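Local atomic coordinates of restriction endonuclease (Mycobacterium sp., PDB entry 4F0Q), a protein that cleaves DNA in a manner dependent on cytosine methylation, acting as a tetrameric, modification-dependent restriction endonuclease. Residues R113-H118 and N203-L208; I68-E73 and S80-I85; A267-K272 and Q394-I399. All coordinates share one frame; numbering follows the deposited sequence.

Contact 1: R113-H118 and N203-L208; sequences RYFGDH and NLSLDL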
ATOM      1  N   ARG A 113      -3.051  23.421   3.415  1.00 15.94           N
ATOM      2  CA  ARG A 113      -2.682  23.799   2.057  1.00 16.77           C
ATOM      3  C   ARG A 113      -3.019  25.267   1.841  1.00 17.41           C
ATOM      4  O   ARG A 113      -4.189  25.650   1.857  1.00 19.38           O
ATOM      5  CB  ARG A 113      -3.430  22.935   1.042  1.00 20.21           C
ATOM      6  CG  ARG A 113      -3.163  23.301  -0.410  1.00 23.64           C
ATOM      7  CD  ARG A 113      -1.732  22.982  -0.812  1.00 23.01           C
ATOM      8  NE  ARG A 113      -1.400  21.578  -0.583  1.00 37.27           N
ATOM      9  CZ  ARG A 113      -1.672  20.594  -1.435  1.00 37.46           C
ATOM     10  NH1 ARG A 113      -2.286  20.856  -2.581  1.00 37.06           N
ATOM     11  NH2 ARG A 113      -1.332  19.347  -1.140  1.00 38.59           N
ATOM     12  N   TYR A 114      -1.992  26.090   1.645  1.00 18.41           N
ATOM     13  CA  TYR A 114      -2.196  27.531   1.532  1.00 16.69           C
ATOM     14  C   TYR A 114      -1.661  28.102   0.222  1.00 14.77           C
ATOM     15  O   TYR A 114      -0.525  27.839  -0.162  1.00 14.60           O
ATOM     16  CB  TYR A 114      -1.562  28.255   2.723  1.00 15.41           C
ATOM     17  CG  TYR A 114      -1.766  29.751   2.697  1.00 14.50           C
ATOM     18  CD1 TYR A 114      -2.993  30.307   3.033  1.00 15.34           C
ATOM     19  CD2 TYR A 114      -0.734  30.608   2.338  1.00 16.09           C
ATOM     20  CE1 TYR A 114      -3.188  31.673   3.008  1.00 17.01           C
ATOM     21  CE2 TYR A 114      -0.919  31.976   2.312  1.00 16.87           C
ATOM     22  CZ  TYR A 114      -2.149  32.503   2.649  1.00 13.96           C
ATOM     23  OH  TYR A 114      -2.343  33.864   2.626  1.00 19.77           O
ATOM     24  N   PHE A 115      -2.487  28.895  -0.452  1.00 13.46           N
ATOM     25  CA  PHE A 115      -2.104  29.498  -1.725  1.00 12.96           C
ATOM     26  C   PHE A 115      -1.662  30.948  -1.554  1.00 14.74           C
ATOM     27  O   PHE A 115      -2.189  31.673  -0.710  1.00 16.24           O
ATOM     28  CB  PHE A 115      -3.255  29.406  -2.728  1.00 13.45           C
ATOM     29  CG  PHE A 115      -3.608  27.999  -3.111  1.00 15.45           C
ATOM     30  CD1 PHE A 115      -4.524  27.271  -2.368  1.00 15.11           C
ATOM     31  CD2 PHE A 115      -3.020  27.400  -4.212  1.00 13.19           C
ATOM     32  CE1 PHE A 115      -4.850  25.975  -2.719  1.00 15.86           C
ATOM     33  CE2 PHE A 115      -3.341  26.104  -4.568  1.00 14.61           C
ATOM     34  CZ  PHE A 115      -4.257  25.390  -3.821  1.00 16.88           C
ATOM     35  N   GLY A 116      -0.697  31.363  -2.368  1.00 14.62           N
ATOM     36  CA  GLY A 116      -0.108  32.686  -2.257  1.00 17.17           C
ATOM     37  C   GLY A 116      -1.015  33.841  -2.644  1.00 19.76           C
ATOM     38  O   GLY A 116      -2.226  33.675  -2.792  1.00 18.80           O
ATOM     39  N   ASP A 117      -0.421  35.019  -2.814  1.00 19.57           N
ATOM     40  CA  ASP A 117      -1.188  36.230  -3.089  1.00 18.90           C
ATOM     41  C   ASP A 117      -0.998  36.745  -4.513  1.00 17.82           C
ATOM     42  O   ASP A 117      -1.291  37.906  -4.803  1.00 23.94           O
ATOM     43  CB  ASP A 117      -0.831  37.332  -2.087  1.00 18.41           C
ATOM     44  CG  ASP A 117       0.563  37.889  -2.304  1.00 19.05           C
ATOM     45  OD1 ASP A 117       1.461  37.117  -2.701  1.00 23.24           O
ATOM     46  OD2 ASP A 117       0.760  39.102  -2.080  1.00 20.66           O
ATOM     47  N   HIS A 118      -0.502  35.888  -5.399  1.00 17.67           N
ATOM     48  CA  HIS A 118      -0.356  36.254  -6.803  1.00 19.14           C
ATOM     49  C   HIS A 118      -1.738  36.447  -7.417  1.00 19.68           C
ATOM     50  O   HIS A 118      -2.647  35.650  -7.184  1.00 20.46           O
ATOM     51  CB  HIS A 118       0.422  35.180  -7.563  1.00 19.55           C
ATOM     52  CG  HIS A 118       0.930  35.628  -8.898  1.00 15.98           C
ATOM     53  ND1 HIS A 118       2.254  35.938  -9.123  1.00 19.17           N
ATOM     54  CD2 HIS A 118       0.294  35.820 -10.077  1.00 16.13           C
ATOM     55  CE1 HIS A 118       2.413  36.297 -10.384  1.00 19.41           C
ATOM     56  NE2 HIS A 118       1.237  36.234 -10.986  1.00 16.64           N
ATOM     57  N   ASN A 203       1.137  30.903  -9.464  1.00 18.26           N
ATOM     58  CA  ASN A 203       0.982  31.137  -8.035  1.00 15.42           C
ATOM     59  C   ASN A 203       1.799  30.120  -7.247  1.00 15.02           C
ATOM     60  O   ASN A 203       2.312  29.149  -7.809  1.00 13.34           O
ATOM     61  CB  ASN A 203      -0.495  31.054  -7.635  1.00 12.19           C
ATOM     62  CG  ASN A 203      -0.773  31.687  -6.283  1.00 12.77           C
ATOM     63  OD1 ASN A 203      -0.017  32.538  -5.814  1.00 11.48           O
ATOM     64  ND2 ASN A 203      -1.861  31.271  -5.649  1.00 17.81           N
ATOM     65  N   LEU A 204       1.917  30.346  -5.943  1.00 17.18           N
ATOM     66  CA  LEU A 204       2.649  29.437  -5.073  1.00 15.22           C
ATOM     67  C   LEU A 204       1.693  28.642  -4.191  1.00 15.64           C
ATOM     68  O   LEU A 204       0.835  29.211  -3.518  1.00 17.33           O
ATOM     69  CB  LEU A 204       3.645  30.209  -4.209  1.00 15.94           C
ATOM     70  CG  LEU A 204       4.660  31.078  -4.955  1.00 14.31           C
ATOM     71  CD1 LEU A 204       5.613  31.743  -3.975  1.00 16.18           C
ATOM     72  CD2 LEU A 204       5.428  30.257  -5.978  1.00 13.85           C
ATOM     73  N   SER A 205       1.844  27.322  -4.210  1.00 15.88           N
ATOM     74  CA  SER A 205       1.053  26.438  -3.366  1.00 14.36           C
ATOM     75  C   SER A 205       1.938  25.855  -2.271  1.00 16.00           C
ATOM     76  O   SER A 205       3.003  25.305  -2.551  1.00 17.90           O
ATOM     77  CB  SER A 205       0.429  25.317  -4.199  1.00 19.40           C
ATOM     78  OG  SER A 205      -0.389  24.480  -3.401  1.00 23.83           O
ATOM     79  N   LEU A 206       1.496  25.978  -1.025  1.00 15.29           N
ATOM     80  CA  LEU A 206       2.320  25.597   0.116  1.00 16.50           C
ATOM     81  C   LEU A 206       1.686  24.520   0.994  1.00 15.84           C
ATOM     82  O   LEU A 206       0.533  24.640   1.415  1.00 16.89           O
ATOM     83  CB  LEU A 206       2.658  26.825   0.973  1.00 18.26           C
ATOM     84  CG  LEU A 206       3.717  27.819   0.478  1.00 15.83           C
ATOM     85  CD1 LEU A 206       3.208  28.678  -0.670  1.00 14.85           C
ATOM     86  CD2 LEU A 206       4.199  28.694   1.627  1.00 14.55           C
ATOM     87  N   ASP A 207       2.455  23.466   1.253  1.00 14.12           N
ATOM     88  CA  ASP A 207       2.106  22.472   2.256  1.00 15.62           C
ATOM     89  C   ASP A 207       2.678  22.907   3.595  1.00 18.43           C
ATOM     90  O   ASP A 207       3.901  22.951   3.775  1.00 14.48           O
ATOM     91  CB  ASP A 207       2.665  21.099   1.884  1.00 17.89           C
ATOM     92  CG  ASP A 207       1.917  20.452   0.739  1.00 23.88           C
ATOM     93  OD1 ASP A 207       0.692  20.671   0.627  1.00 25.90           O
ATOM     94  OD2 ASP A 207       2.553  19.720  -0.045  1.00 27.69           O
ATOM     95  N   LEU A 208       1.788  23.235   4.527  1.00 18.20           N
ATOM     96  CA  LEU A 208       2.183  23.706   5.848  1.00 18.99           C
ATOM     97  C   LEU A 208       1.910  22.652   6.912  1.00 15.40           C
ATOM     98  O   LEU A 208       0.872  21.987   6.897  1.00 15.55           O
ATOM     99  CB  LEU A 208       1.441  24.999   6.201  1.00 16.53           C
ATOM    100  CG  LEU A 208       1.602  26.181   5.245  1.00 13.16           C
ATOM    101  CD1 LEU A 208       0.782  27.365   5.727  1.00 15.86           C
ATOM    102  CD2 LEU A 208       3.064  26.562   5.099  1.00 13.67           C
TER
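Backbone hydrogen bonds join the end of strand 111-115 to strand 200-210 as antiparallel neighbours, the two axes 4.7 Å apart. Tyr-114 and Leu-206 form the hydrogen-bonded pair: Tyr-114 N reaches Leu-206 O at 2.9 Å and a nearly straight 168°, and Leu-206 N returns the bond to Tyr-114 O. Arg-113 with Asp-207 and Phe-115 with Ser-205 are the flanking non-hydrogen-bonded pairs. Past the strand end, Gly-116 N still donates to Leu-204 O at 2.9 Å, in the carbonyl plane.

Charge is concentrated on the face of Arg-113, Phe-115, Ser-205 and Asp-207. Arg-113 leaves with CG anti to its backbone N (chi1 177°) and then bends at chi2 and chi3, so that NE meets the syn lone pair of Asp-207 OD1 at 2.6 Å. This bond is short but bent, its oxygen tilted out of the guanidinium plane. NH2 adds a weak bond to the same oxygen; the guanidinium and carboxylate planes are 57° apart, so the salt bridge is not a coplanar two-oxygen clasp. Next to it, Ser-205 OG lies 3.3 Å from Arg-113 CD and 3.6 Å from Phe-115 CE2.

Apolar contact occupies the other face, where Leu-208 CD1 meets Tyr-114 CB at 3.9 Å. Beyond the end of strand 111-115, His-118 N makes a weak bond to Asn-203 OD1 at 3.4 Å, while Asn-203 ND2 is held by Gln-192.

Asp-207 is gripped from several sides: OD1 also takes His-111 NE2, and OD2 pairs with Arg-186. Arg-318 of the second subunit comes close to Arg-113 NH2. Such clustered charges would probably keep Asp-207 ionised, and the salt bridge from Arg-113 NH1 to Glu-314 links this buried part of the sheet to helix 297-314 of the endonuclease family region.

Contact 2: I68-E73 and S80-I85; sequences INAPAE and SRRALI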
ATOM      1  N   ILE A  68      -1.271  37.597   3.607  1.00 17.64           N
ATOM      2  CA  ILE A  68       0.010  37.389   4.269  1.00 21.16           C
ATOM      3  C   ILE A  68       0.545  38.680   4.882  1.00 16.32           C
ATOM      4  O   ILE A  68       0.663  39.700   4.204  1.00 16.85           O
ATOM      5  CB  ILE A  68       1.041  36.817   3.283  1.00 18.07           C
ATOM      6  CG1 ILE A  68       0.491  35.541   2.638  1.00 17.70           C
ATOM      7  CG2 ILE A  68       2.366  36.549   3.984  1.00 17.88           C
ATOM      8  CD1 ILE A  68       0.883  35.363   1.190  1.00 14.81           C
ATOM      9  N   ASN A  69       0.873  38.618   6.169  1.00 18.84           N
ATOM     10  CA  ASN A  69       1.331  39.787   6.911  1.00 19.97           C
ATOM     11  C   ASN A  69       2.648  39.519   7.626  1.00 20.93           C
ATOM     12  O   ASN A  69       2.930  38.391   8.025  1.00 23.14           O
ATOM     13  CB  ASN A  69       0.280  40.208   7.938  1.00 21.20           C
ATOM     14  CG  ASN A  69      -1.102  40.351   7.337  1.00 18.23           C
ATOM     15  OD1 ASN A  69      -1.514  41.446   6.956  1.00 22.82           O
ATOM     16  ND2 ASN A  69      -1.829  39.243   7.252  1.00 17.68           N
ATOM     17  N   ALA A  70       3.449  40.565   7.797  1.00 23.85           N
ATOM     18  CA  ALA A  70       4.714  40.448   8.514  1.00 23.24           C
ATOM     19  C   ALA A  70       5.185  41.799   9.037  1.00 25.30           C
ATOM     20  O   ALA A  70       5.262  42.769   8.283  1.00 26.43           O
ATOM     21  CB  ALA A  70       5.776  39.818   7.624  1.00 22.28           C
ATOM     22  N   PRO A  71       5.494  41.867  10.341  1.00 27.07           N
ATOM     23  CA  PRO A  71       6.024  43.086  10.961  1.00 31.32           C
ATOM     24  C   PRO A  71       7.402  43.429  10.409  1.00 33.03           C
ATOM     25  O   PRO A  71       8.027  42.590   9.757  1.00 32.44           O
ATOM     26  CB  PRO A  71       6.137  42.704  12.441  1.00 27.11           C
ATOM     27  CG  PRO A  71       5.189  41.565  12.619  1.00 24.93           C
ATOM     28  CD  PRO A  71       5.244  40.808  11.334  1.00 27.22           C
ATOM     29  N   ALA A  72       7.866  44.649  10.667  1.00 35.39           N
ATOM     30  CA  ALA A  72       9.188  45.074  10.221  1.00 38.50           C
ATOM     31  C   ALA A  72      10.275  44.206  10.845  1.00 32.14           C
ATOM     32  O   ALA A  72      10.170  43.796  12.001  1.00 29.83           O
ATOM     33  CB  ALA A  72       9.418  46.539  10.565  1.00 42.01           C
ATOM     34  N   GLU A  73      11.316  43.924  10.069  1.00 31.64           N
ATOM     35  CA  GLU A  73      12.377  43.016  10.493  1.00 28.97           C
ATOM     36  C   GLU A  73      13.127  43.519  11.725  1.00 30.18           C
ATOM     37  O   GLU A  73      13.442  44.704  11.833  1.00 40.07           O
ATOM     38  CB  GLU A  73      13.354  42.766   9.341  1.00 29.36           C
ATOM     39  CG  GLU A  73      14.292  41.600   9.576  1.00 34.72           C
ATOM     40  CD  GLU A  73      15.120  41.259   8.354  1.00 35.18           C
ATOM     41  OE1 GLU A  73      15.145  42.070   7.405  1.00 34.02           O
ATOM     42  OE2 GLU A  73      15.743  40.176   8.342  1.00 35.77           O
ATOM     43  N   SER A  80      20.038  40.096  12.009  1.00 32.01           N
ATOM     44  CA  SER A  80      18.670  40.528  11.758  1.00 31.90           C
ATOM     45  C   SER A  80      17.778  39.315  11.517  1.00 28.13           C
ATOM     46  O   SER A  80      18.244  38.282  11.034  1.00 30.01           O
ATOM     47  CB  SER A  80      18.625  41.472  10.556  1.00 33.59           C
ATOM     48  OG  SER A  80      17.329  42.015  10.382  1.00 37.35           O
ATOM     49  N   ARG A  81      16.498  39.436  11.854  1.00 29.21           N
ATOM     50  CA  ARG A  81      15.579  38.309  11.734  1.00 24.86           C
ATOM     51  C   ARG A  81      14.120  38.738  11.581  1.00 19.99           C
ATOM     52  O   ARG A  81      13.699  39.762  12.118  1.00 17.16           O
ATOM     53  CB  ARG A  81      15.711  37.385  12.948  1.00 19.81           C
ATOM     54  CG  ARG A  81      15.202  37.998  14.245  1.00 19.10           C
ATOM     55  CD  ARG A  81      15.223  37.002  15.388  1.00 17.59           C
ATOM     56  NE  ARG A  81      14.678  37.575  16.615  1.00 19.49           N
ATOM     57  CZ  ARG A  81      15.391  38.266  17.498  1.00 20.29           C
ATOM     58  NH1 ARG A  81      16.685  38.472  17.292  1.00 20.71           N
ATOM     59  NH2 ARG A  81      14.812  38.751  18.587  1.00 19.60           N
ATOM     60  N   ARG A  82      13.356  37.939  10.845  1.00 21.92           N
ATOM     61  CA  ARG A  82      11.918  38.140  10.733  1.00 21.98           C
ATOM     62  C   ARG A  82      11.229  37.417  11.888  1.00 18.52           C
ATOM     63  O   ARG A  82      11.361  36.202  12.037  1.00 15.11           O
ATOM     64  CB  ARG A  82      11.406  37.608   9.395  1.00 22.53           C
ATOM     65  CG  ARG A  82      10.001  38.063   9.037  1.00 22.23           C
ATOM     66  CD  ARG A  82       9.994  39.496   8.526  1.00 29.01           C
ATOM     67  NE  ARG A  82      10.815  39.649   7.327  1.00 27.48           N
ATOM     68  CZ  ARG A  82      10.873  40.758   6.597  1.00 30.20           C
ATOM     69  NH1 ARG A  82      10.152  41.817   6.940  1.00 36.42           N
ATOM     70  NH2 ARG A  82      11.647  40.808   5.522  1.00 27.42           N
ATOM     71  N   ALA A  83      10.502  38.173  12.706  1.00 22.09           N
ATOM     72  CA  ALA A  83       9.872  37.633  13.908  1.00 14.04           C
ATOM     73  C   ALA A  83       8.866  36.525  13.607  1.00 14.50           C
ATOM     74  O   ALA A  83       8.954  35.430  14.163  1.00 14.55           O
ATOM     75  CB  ALA A  83       9.208  38.749  14.700  1.00 16.17           C
ATOM     76  N   LEU A  84       7.914  36.815  12.728  1.00 16.03           N
ATOM     77  CA  LEU A  84       6.885  35.843  12.373  1.00 14.68           C
ATOM     78  C   LEU A  84       6.151  36.255  11.106  1.00 15.27           C
ATOM     79  O   LEU A  84       6.313  37.372  10.614  1.00 19.72           O
ATOM     80  CB  LEU A  84       5.875  35.677  13.514  1.00 15.98           C
ATOM     81  CG  LEU A  84       4.739  36.701  13.630  1.00 17.58           C
ATOM     82  CD1 LEU A  84       3.703  36.225  14.635  1.00 18.67           C
ATOM     83  CD2 LEU A  84       5.254  38.080  14.016  1.00 21.95           C
ATOM     84  N   ILE A  85       5.343  35.340  10.583  1.00 18.68           N
ATOM     85  CA  ILE A  85       4.442  35.648   9.481  1.00 15.87           C
ATOM     86  C   ILE A  85       3.009  35.324   9.886  1.00 16.76           C
ATOM     87  O   ILE A  85       2.675  34.171  10.159  1.00 22.06           O
ATOM     88  CB  ILE A  85       4.812  34.881   8.200  1.00 16.21           C
ATOM     89  CG1 ILE A  85       6.154  35.374   7.655  1.00 16.81           C
ATOM     90  CG2 ILE A  85       3.727  35.051   7.148  1.00 17.63           C
ATOM     91  CD1 ILE A  85       6.561  34.718   6.358  1.00 13.31           C
TER
HETATM   92  O   HOH W   1       9.964  41.514  12.937  1.00 25.01           O
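This is a local hairpin-like contact in the N-terminal family region, about 23 Å from the centre of the chain to its own centre, made mostly by van der Waals packing where the chain leaves strand 67-69, turns, and comes back to strand 85-89. The two segments run nearly antiparallel, 163° apart, and between the paired strands at their ends they are bridged by side chains and one water.

At the strand end, Ile-68 and Ile-85 lie side by side, both with CG2 anti to the backbone N, and their CG2 methyls touch at 3.8 Å. Asn-69 O receives a CA-H...O contact from Ile-85 CA. Pro-71 and Leu-84 cross at about a right angle: the ring presents CG to Leu-84 CD2 at 3.8 Å, and its CD rests on the carbonyl oxygen of Leu-84. Leu-84 takes the crowded first torsion (chi1 82°).

Arg-82 starts anti to its backbone N and folds at chi2 and chi3, bringing its guanidinium back against residues 71-73. Glu-73 CB sits over one face of that group, 4.1 Å from NH1, while Pro-71 O lies at the edge. Glu-73 OE1 lies 4.2 Å from Arg-82 NH2, well out of the guanidinium plane, so no N-H points at it and the attraction is one of charge alone; NH2 also has a weak, long ion pair with Glu-137. The extended Glu-73 chain lays CG 3.2 Å from Ser-80 OG. A water donates to Ala-72 O at 2.5 Å and weakly accepts from Ala-83 N.

Helix 130-142 lies against Ile-68, Ala-70 and Ile-85. Strand 156-166 backs Leu-84 and Ile-85, and Arg-81 turns away to bond Arg-227 O and Leu-232 O, fastening the hairpin to the end of helix 222-227 and the chain after it.

Contact 3: A267-K272 and Q394-I399; sequences AVQSSK and QAQVEI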
ATOM      1  N   ALA A 267     -13.398   8.961  12.651  1.00 29.00           N
ATOM      2  CA  ALA A 267     -13.126   8.958  11.219  1.00 26.53           C
ATOM      3  C   ALA A 267     -14.386   8.638  10.421  1.00 24.85           C
ATOM      4  O   ALA A 267     -14.344   8.501   9.200  1.00 19.37           O
ATOM      5  CB  ALA A 267     -12.018   7.969  10.891  1.00 27.66           C
ATOM      6  N   VAL A 268     -15.507   8.519  11.126  1.00 26.90           N
ATOM      7  CA  VAL A 268     -16.788   8.247  10.487  1.00 22.36           C
ATOM      8  C   VAL A 268     -17.488   9.544  10.099  1.00 21.96           C
ATOM      9  O   VAL A 268     -17.884  10.330  10.959  1.00 25.34           O
ATOM     10  CB  VAL A 268     -17.715   7.433  11.407  1.00 21.63           C
ATOM     11  CG1 VAL A 268     -19.085   7.274  10.770  1.00 22.24           C
ATOM     12  CG2 VAL A 268     -17.100   6.076  11.714  1.00 20.22           C
ATOM     13  N   GLN A 269     -17.634   9.765   8.797  1.00 22.98           N
ATOM     14  CA  GLN A 269     -18.310  10.955   8.301  1.00 24.32           C
ATOM     15  C   GLN A 269     -19.778  10.665   8.025  1.00 24.95           C
ATOM     16  O   GLN A 269     -20.126   9.588   7.541  1.00 25.72           O
ATOM     17  CB  GLN A 269     -17.637  11.468   7.027  1.00 23.34           C
ATOM     18  CG  GLN A 269     -16.175  11.834   7.199  1.00 23.19           C
ATOM     19  CD  GLN A 269     -15.597  12.503   5.971  1.00 27.01           C
ATOM     20  OE1 GLN A 269     -16.326  12.864   5.046  1.00 31.01           O
ATOM     21  NE2 GLN A 269     -14.281  12.674   5.953  1.00 39.97           N
ATOM     22  N   SER A 270     -20.635  11.629   8.337  1.00 23.93           N
ATOM     23  CA  SER A 270     -22.055  11.500   8.045  1.00 27.24           C
ATOM     24  C   SER A 270     -22.274  11.631   6.545  1.00 26.33           C
ATOM     25  O   SER A 270     -21.347  11.957   5.802  1.00 24.08           O
ATOM     26  CB  SER A 270     -22.857  12.568   8.789  1.00 25.72           C
ATOM     27  OG  SER A 270     -22.493  13.870   8.362  1.00 25.96           O
ATOM     28  N   SER A 271     -23.499  11.375   6.098  1.00 23.42           N
ATOM     29  CA  SER A 271     -23.829  11.527   4.689  1.00 23.76           C
ATOM     30  C   SER A 271     -23.730  12.992   4.280  1.00 23.25           C
ATOM     31  O   SER A 271     -23.376  13.303   3.145  1.00 26.92           O
ATOM     32  CB  SER A 271     -25.229  10.984   4.395  1.00 22.78           C
ATOM     33  OG  SER A 271     -25.290   9.586   4.615  1.00 22.00           O
ATOM     34  N   LYS A 272     -24.029  13.886   5.217  1.00 25.19           N
ATOM     35  CA  LYS A 272     -23.996  15.319   4.947  1.00 27.13           C
ATOM     36  C   LYS A 272     -22.567  15.833   4.796  1.00 27.00           C
ATOM     37  O   LYS A 272     -22.305  16.745   4.012  1.00 28.35           O
ATOM     38  CB  LYS A 272     -24.725  16.095   6.049  1.00 26.58           C
ATOM     39  CG  LYS A 272     -24.879  17.580   5.757  1.00 31.71           C
ATOM     40  CD  LYS A 272     -25.835  18.255   6.728  1.00 33.18           C
ATOM     41  CE  LYS A 272     -25.279  18.272   8.141  1.00 42.77           C
ATOM     42  NZ  LYS A 272     -26.171  19.015   9.074  1.00 42.46           N
ATOM     43  N   GLN A 394     -22.079   2.041   8.574  1.00 24.59           N
ATOM     44  CA  GLN A 394     -21.622   0.684   8.843  1.00 21.73           C
ATOM     45  C   GLN A 394     -20.449   0.300   7.945  1.00 21.60           C
ATOM     46  O   GLN A 394     -19.535  -0.404   8.375  1.00 23.29           O
ATOM     47  CB  GLN A 394     -22.771  -0.313   8.675  1.00 23.93           C
ATOM     48  CG  GLN A 394     -22.441  -1.720   9.146  1.00 30.55           C
ATOM     49  CD  GLN A 394     -22.041  -1.769  10.609  1.00 25.87           C
ATOM     50  OE1 GLN A 394     -22.529  -0.988  11.427  1.00 24.90           O
ATOM     51  NE2 GLN A 394     -21.144  -2.687  10.946  1.00 28.97           N
ATOM     52  N   ALA A 395     -20.478   0.771   6.702  1.00 19.24           N
ATOM     53  CA  ALA A 395     -19.390   0.523   5.764  1.00 20.73           C
ATOM     54  C   ALA A 395     -18.087   1.116   6.287  1.00 22.00           C
ATOM     55  O   ALA A 395     -17.065   0.431   6.362  1.00 22.76           O
ATOM     56  CB  ALA A 395     -19.727   1.103   4.399  1.00 18.31           C
ATOM     57  N   GLN A 396     -18.138   2.392   6.657  1.00 21.75           N
ATOM     58  CA  GLN A 396     -16.978   3.092   7.195  1.00 18.44           C
ATOM     59  C   GLN A 396     -16.487   2.440   8.484  1.00 20.53           C
ATOM     60  O   GLN A 396     -15.282   2.319   8.705  1.00 21.68           O
ATOM     61  CB  GLN A 396     -17.318   4.561   7.446  1.00 22.09           C
ATOM     62  CG  GLN A 396     -17.893   5.277   6.234  1.00 21.07           C
ATOM     63  CD  GLN A 396     -18.250   6.720   6.524  1.00 17.27           C
ATOM     64  OE1 GLN A 396     -17.373   7.567   6.689  1.00 18.28           O
ATOM     65  NE2 GLN A 396     -19.545   7.007   6.593  1.00 21.97           N
ATOM     66  N   VAL A 397     -17.426   2.023   9.328  1.00 25.30           N
ATOM     67  CA  VAL A 397     -17.094   1.342  10.575  1.00 23.96           C
ATOM     68  C   VAL A 397     -16.334   0.043  10.311  1.00 23.23           C
ATOM     69  O   VAL A 397     -15.319  -0.235  10.949  1.00 28.56           O
ATOM     70  CB  VAL A 397     -18.359   1.051  11.418  1.00 28.33           C
ATOM     71  CG1 VAL A 397     -18.070   0.004  12.487  1.00 23.52           C
ATOM     72  CG2 VAL A 397     -18.883   2.333  12.050  1.00 20.90           C
ATOM     73  N   GLU A 398     -16.821  -0.741   9.355  1.00 20.80           N
ATOM     74  CA  GLU A 398     -16.173  -2.001   9.007  1.00 21.46           C
ATOM     75  C   GLU A 398     -14.829  -1.780   8.315  1.00 20.24           C
ATOM     76  O   GLU A 398     -13.940  -2.627   8.390  1.00 20.71           O
ATOM     77  CB  GLU A 398     -17.098  -2.861   8.144  1.00 20.94           C
ATOM     78  CG  GLU A 398     -18.361  -3.304   8.867  1.00 21.68           C
ATOM     79  CD  GLU A 398     -19.329  -4.036   7.964  1.00 29.51           C
ATOM     80  OE1 GLU A 398     -20.491  -4.238   8.374  1.00 29.84           O
ATOM     81  OE2 GLU A 398     -18.928  -4.418   6.845  1.00 33.80           O
ATOM     82  N   ILE A 399     -14.684  -0.640   7.644  1.00 23.81           N
ATOM     83  CA  ILE A 399     -13.411  -0.281   7.023  1.00 19.67           C
ATOM     84  C   ILE A 399     -12.370   0.080   8.081  1.00 21.95           C
ATOM     85  O   ILE A 399     -11.226  -0.371   8.022  1.00 20.21           O
ATOM     86  CB  ILE A 399     -13.571   0.895   6.036  1.00 19.70           C
ATOM     87  CG1 ILE A 399     -14.330   0.444   4.787  1.00 15.35           C
ATOM     88  CG2 ILE A 399     -12.214   1.453   5.636  1.00 20.76           C
ATOM     89  CD1 ILE A 399     -14.608   1.562   3.808  1.00 14.66           C
TER
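The extended backbone at Val-268 and Gln-269, just ahead of helix 271-274, passes alongside helix 393-401, the CA atoms of Val-268 and Gln-396 being 6.1 Å apart. From the helix, Gln-396 projects its side chain toward this strip, CG anti to its own carbonyl carbon (chi1 -54°) and the rest of the chain extended, so that the carboxamide arrives end-on at the main chain of Gln-269. There it uses both ends. NE2 donates to Gln-269 O at 2.8 Å and 165°, the acceptor lying close to the amide plane and the donor in the carbonyl plane. OE1 accepts from Gln-269 N at 3.1 Å, but this N-H comes in from above the carbonyl plane of the amide rather than along a lone pair, which makes the pairing unequal. The two bonds fix the rotation of the amide, and a weak bond from NE2 to Ser-392 O adds to its hold.

Beside this clasp, Val-268 and Val-397 cross obliquely and meet methyl to methyl, CG2 to CG2 at 4.2 Å. On another side of the helix, Gln-394 NE2 bonds Glu-398 OE1 at 3.1 Å, one turn on. That carboxylate also forms salt bridges with Arg-372 and Arg-376 of the third subunit, so the helix has an intersubunit side as well.

Ser-270 is the N-cap of helix 271-274. A side-chain amide matching the N-H and C=O of a single residue resembles, imperfectly, the two bonds of an antiparallel hydrogen-bonded pair, and here it clips the segment that runs into helix 271-274 to helix 393-401 of the endonuclease region, consistent with a PD-(D/E)XK fold.

Contacts 1 and 2 belong to the same N-terminal family region and reach the same sheet; their centres are about 18 Å apart, and they touch where Tyr-114 OH lies 3.3 Å from Ile-68 CG1. Contact 3 stands apart, on the endonuclease side: its centre is about 31 Å from that of contact 1, with nearest atoms about 16 Å apart, and about 43 Å from that of contact 2, on the opposite side of the chain's centre. The magnesium site, formed with Asp-334, Gln-355 and Ala-356, includes no residue of the three contacts. Along the chain they follow in series: contact 2, contact 1, contact 3.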